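Local coordinates for taurine dioxygenase (Burkholderia ambifaria, PDB 5VN6), which probably catalyses the oxygen-dependent hydroxylation of taurine, coupled to 2-oxoglutarate decarboxylation, as a metal-dependent dioxygenase of the TfdA family, at residues L145-V149 against Y235-Q239; Q152-L156 against F213-R218. The contacts are given in a common frame with arbitrary orientation. Residues are numbered along the deposited sequence.

Contact 1 of 2, residues L145-V149 against Y235-Q239; sequences LPDHV and YLIGQ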
# COMPACT_ATOMS: atom_id res chain seq x y z
N LEU A 145 17.20 4.74 2.50
CA LEU A 145 17.30 5.45 3.77
C LEU A 145 18.27 6.62 3.66
O LEU A 145 19.19 6.58 2.84
CB LEU A 145 17.76 4.51 4.89
CG LEU A 145 16.76 3.44 5.31
CD1 LEU A 145 17.45 2.48 6.30
CD2 LEU A 145 15.47 4.04 5.91
N PRO A 146 18.07 7.68 4.44
CA PRO A 146 19.05 8.78 4.44
C PRO A 146 20.34 8.37 5.13
O PRO A 146 20.36 7.47 5.98
CB PRO A 146 18.33 9.91 5.20
CG PRO A 146 17.15 9.29 5.84
CD PRO A 146 16.80 8.05 5.09
N ASP A 147 21.43 9.05 4.74
CA ASP A 147 22.75 8.68 5.23
C ASP A 147 22.82 8.62 6.75
O ASP A 147 23.43 7.70 7.31
CB ASP A 147 23.81 9.66 4.70
CG ASP A 147 24.05 9.51 3.22
OD1 ASP A 147 23.78 8.41 2.70
OD2 ASP A 147 24.52 10.49 2.59
N HIS A 148 22.21 9.58 7.43
CA HIS A 148 22.33 9.60 8.89
C HIS A 148 21.56 8.45 9.53
O HIS A 148 21.88 8.04 10.64
CB HIS A 148 21.89 10.95 9.45
CG HIS A 148 20.40 11.14 9.50
ND1 HIS A 148 19.68 11.70 8.47
CD2 HIS A 148 19.50 10.86 10.47
CE1 HIS A 148 18.40 11.73 8.79
NE2 HIS A 148 18.26 11.23 10.00
N VAL A 149 20.52 7.94 8.85
CA VAL A 149 19.83 6.77 9.39
C VAL A 149 20.68 5.52 9.19
O VAL A 149 20.72 4.64 10.05
CB VAL A 149 18.43 6.60 8.75
CG1 VAL A 149 17.72 5.32 9.33
CG2 VAL A 149 17.58 7.84 8.98
N TYR A 235 9.90 4.29 12.57
CA TYR A 235 10.27 4.86 11.29
C TYR A 235 10.76 3.77 10.33
O TYR A 235 10.42 3.77 9.15
CB TYR A 235 11.34 5.93 11.50
CG TYR A 235 12.00 6.40 10.23
CD1 TYR A 235 11.47 7.46 9.48
CD2 TYR A 235 13.17 5.80 9.77
CE1 TYR A 235 12.11 7.91 8.30
CE2 TYR A 235 13.80 6.23 8.62
CZ TYR A 235 13.27 7.28 7.90
OH TYR A 235 13.90 7.66 6.75
N LEU A 236 11.57 2.84 10.84
CA LEU A 236 12.09 1.75 10.02
C LEU A 236 10.99 0.80 9.56
O LEU A 236 10.85 0.54 8.36
CB LEU A 236 13.18 0.99 10.81
CG LEU A 236 14.44 1.79 11.09
CD1 LEU A 236 15.55 1.01 11.88
CD2 LEU A 236 15.02 2.38 9.76
N ILE A 237 10.17 0.27 10.49
CA ILE A 237 9.15 -0.68 10.07
C ILE A 237 8.13 -0.03 9.15
O ILE A 237 7.54 -0.71 8.30
CB ILE A 237 8.41 -1.35 11.25
CG1 ILE A 237 7.50 -0.33 11.95
CG2 ILE A 237 9.39 -2.13 12.19
CD1 ILE A 237 6.40 -0.97 12.79
N GLY A 238 7.89 1.28 9.30
CA GLY A 238 6.98 1.97 8.40
C GLY A 238 7.50 2.14 6.98
O GLY A 238 6.75 2.61 6.12
N GLN A 239 8.78 1.86 6.74
CA GLN A 239 9.30 1.95 5.38
C GLN A 239 8.59 0.96 4.47
O GLN A 239 8.45 1.22 3.27
CB GLN A 239 10.83 1.74 5.36
CG GLN A 239 11.66 2.79 6.16
CD GLN A 239 11.44 4.24 5.66
OE1 GLN A 239 11.73 4.56 4.49
NE2 GLN A 239 10.94 5.12 6.53

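Contact 2 of 2, residues Q152-L156 against F213-R218; sequences QIADL and FHTPAR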
# COMPACT_ATOMS: atom_id res chain seq x y z
N GLN A 152 23.28 5.51 11.81
CA GLN A 152 22.68 5.26 13.11
C GLN A 152 22.30 3.79 13.31
O GLN A 152 22.40 3.28 14.43
CB GLN A 152 21.43 6.15 13.26
CG GLN A 152 20.58 5.89 14.51
CD GLN A 152 20.91 6.77 15.70
OE1 GLN A 152 22.07 7.07 15.97
NE2 GLN A 152 19.88 7.20 16.43
N ILE A 153 21.87 3.09 12.26
CA ILE A 153 21.34 1.73 12.42
C ILE A 153 22.36 0.65 12.08
O ILE A 153 22.07 -0.54 12.26
CB ILE A 153 20.05 1.51 11.60
CG1 ILE A 153 20.37 1.44 10.10
CG2 ILE A 153 19.03 2.63 11.91
CD1 ILE A 153 19.16 1.10 9.22
N ALA A 154 23.56 1.02 11.63
CA ALA A 154 24.49 0.05 11.05
C ALA A 154 24.75 -1.14 11.98
O ALA A 154 24.70 -2.29 11.53
CB ALA A 154 25.81 0.74 10.70
N ASP A 155 24.97 -0.91 13.27
CA ASP A 155 25.27 -2.00 14.19
C ASP A 155 24.09 -2.39 15.08
O ASP A 155 24.26 -3.21 15.99
CB ASP A 155 26.51 -1.67 15.04
CG ASP A 155 26.33 -0.44 15.93
OD1 ASP A 155 25.18 -0.05 16.22
OD2 ASP A 155 27.35 0.16 16.31
N LEU A 156 22.91 -1.85 14.84
CA LEU A 156 21.77 -2.15 15.69
C LEU A 156 21.31 -3.59 15.51
O LEU A 156 21.36 -4.15 14.42
CB LEU A 156 20.60 -1.19 15.40
CG LEU A 156 20.75 0.24 15.91
CD1 LEU A 156 19.52 1.12 15.54
CD2 LEU A 156 21.00 0.22 17.43
N PHE A 213 20.73 -0.26 21.43
CA PHE A 213 20.59 1.15 21.06
C PHE A 213 21.23 2.08 22.08
O PHE A 213 21.84 3.09 21.71
CB PHE A 213 19.10 1.48 20.90
CG PHE A 213 18.83 2.91 20.50
CD1 PHE A 213 18.69 3.25 19.15
CD2 PHE A 213 18.73 3.91 21.47
CE1 PHE A 213 18.45 4.56 18.78
CE2 PHE A 213 18.49 5.22 21.11
CZ PHE A 213 18.34 5.55 19.75
N HIS A 214 21.07 1.78 23.37
CA HIS A 214 21.44 2.72 24.43
C HIS A 214 22.97 2.78 24.57
O HIS A 214 23.56 2.02 25.35
CB HIS A 214 20.75 2.30 25.72
CG HIS A 214 20.70 3.36 26.78
ND1 HIS A 214 21.79 4.14 27.11
CD2 HIS A 214 19.71 3.71 27.64
CE1 HIS A 214 21.46 4.95 28.11
NE2 HIS A 214 20.21 4.71 28.45
N THR A 215 23.61 3.65 23.81
CA THR A 215 25.05 3.87 23.80
C THR A 215 25.32 5.36 23.96
O THR A 215 24.45 6.19 23.67
CB THR A 215 25.69 3.39 22.48
OG1 THR A 215 25.20 4.19 21.40
CG2 THR A 215 25.37 1.91 22.21
N PRO A 216 26.52 5.74 24.42
CA PRO A 216 26.82 7.17 24.56
C PRO A 216 26.73 7.95 23.26
O PRO A 216 26.50 9.16 23.29
CB PRO A 216 28.26 7.18 25.11
CG PRO A 216 28.40 5.85 25.79
CD PRO A 216 27.61 4.89 24.94
N ALA A 217 26.91 7.29 22.11
CA ALA A 217 26.80 7.98 20.83
C ALA A 217 25.36 8.37 20.54
O ALA A 217 25.12 9.40 19.88
CB ALA A 217 27.35 7.09 19.72
N ARG A 218 24.39 7.60 21.03
CA ARG A 218 23.00 7.87 20.73
C ARG A 218 22.22 8.51 21.87
O ARG A 218 21.16 9.08 21.62
CB ARG A 218 22.28 6.57 20.35
CG ARG A 218 22.86 5.86 19.15
CD ARG A 218 22.00 4.66 18.83
NE ARG A 218 22.54 3.93 17.70
CZ ARG A 218 23.31 2.86 17.81
NH1 ARG A 218 23.76 2.25 16.72
NH2 ARG A 218 23.61 2.39 19.03
O HOH W 1 25.00 0.01 19.45

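Contact 1 of 2, residues L145-V149 against Y235-Q239
Leu145 and Tyr235, each with 51 Å² covered by the opposing segment, carry most of this contact between the start of helix 147-153 and the C-terminal end of helix 228-237. The CA-to-CB bond of Leu145 points sideways, yet its mt rotamer (chi1 -69°, chi2 172°) carries CD2 into the gap, 3.9 Å from Tyr235 CE2, 4.2 Å from Leu236 CD2 and 4.0 Å from Gln239 CG. Val149, whose CA-to-CB bond points toward the other segment, adds CG1 at 4.1 Å from Tyr235 CE2 and 4.0 Å from Leu236 CD2. Both aliphatic groups approach the tyrosine ring obliquely. Its hydroxyl reaches the N-cap residue, with Tyr235 OH 3.4 Å from Pro146 CD. Gln239 turns its amide back on its own segment, where NE2 donates to Tyr235 O at 3.0 Å and 165°, leaving the aliphatic CG to meet Leu145. With no hydrogen bond crossing and the nearest CA pair, Leu145 and Gln239, 8.9 Å apart, side-chain van der Waals packing joins these two helix ends.

Contact 2 of 2, residues Q152-L156 against F213-R218
The contact is built on a type I beta turn, Ile153 to Leu156, at the end of helix 147-153; closed by Leu156 N to Ile153 O at 3.0 Å, it is tied to the loop 213-218 by Arg218, which has 90 Å² covered. Arg218 NH1 donates to Gln152 O (2.9 Å, 158°) and to Asp155 OD1 (2.7 Å, 155°), the latter within a salt bridge; Arg218 NE adds a weak bond to Gln152 O at 3.3 Å. Both oxygens lie at the guanidinium edge, near its plane, whereas Leu156 CD2 covers one face, 3.5 Å from Arg218 NH1. The same guanidinium holds its own loop, Arg218 NH2 donating to Phe213 O at 3.3 Å, and a water accepts from Arg218 NH2 (2.8 Å) while donating to Asp155 OD1 (3.2 Å). Apolar contact continues from Leu156 CD2 to Phe213 CB at 4.2 Å, and Gln152 NE2 approaches Phe213 CE1 at 3.8 Å. The turn leads from helix 147-153 into strand 157-160, and Leu156 pairs through its backbone with Val189 of strand 185-192. Helix 228-237 lies alongside, its Leu232 touching Gln152 and Leu156 and its Ala229 touching Phe213.

Overall arrangement
Contacts 1 and 2 lie about 14 Å apart, centre to centre, on the same side of the chain's centre, and both use helix 147-153: contact 1 its beginning, contact 2 its end. Along the chain the order is 145-149, 152-156, 213-218, 235-239, so contact 2 falls within the span bracketed by contact 1. Ile153 links them directly, its CD1 3.7 Å from Leu145 CD1 and its CG2 3.8 Å from Leu236 CD1. Helix 228-237 forms one side of contact 1 and flanks contact 2; the antiparallel sheet containing strands 185-192 and 199-201 touches both. Together they hold helix 147-153 against helix 228-237 and the loop after strand 207-210, away from the magnesium site formed by His106, Asp108 and His266.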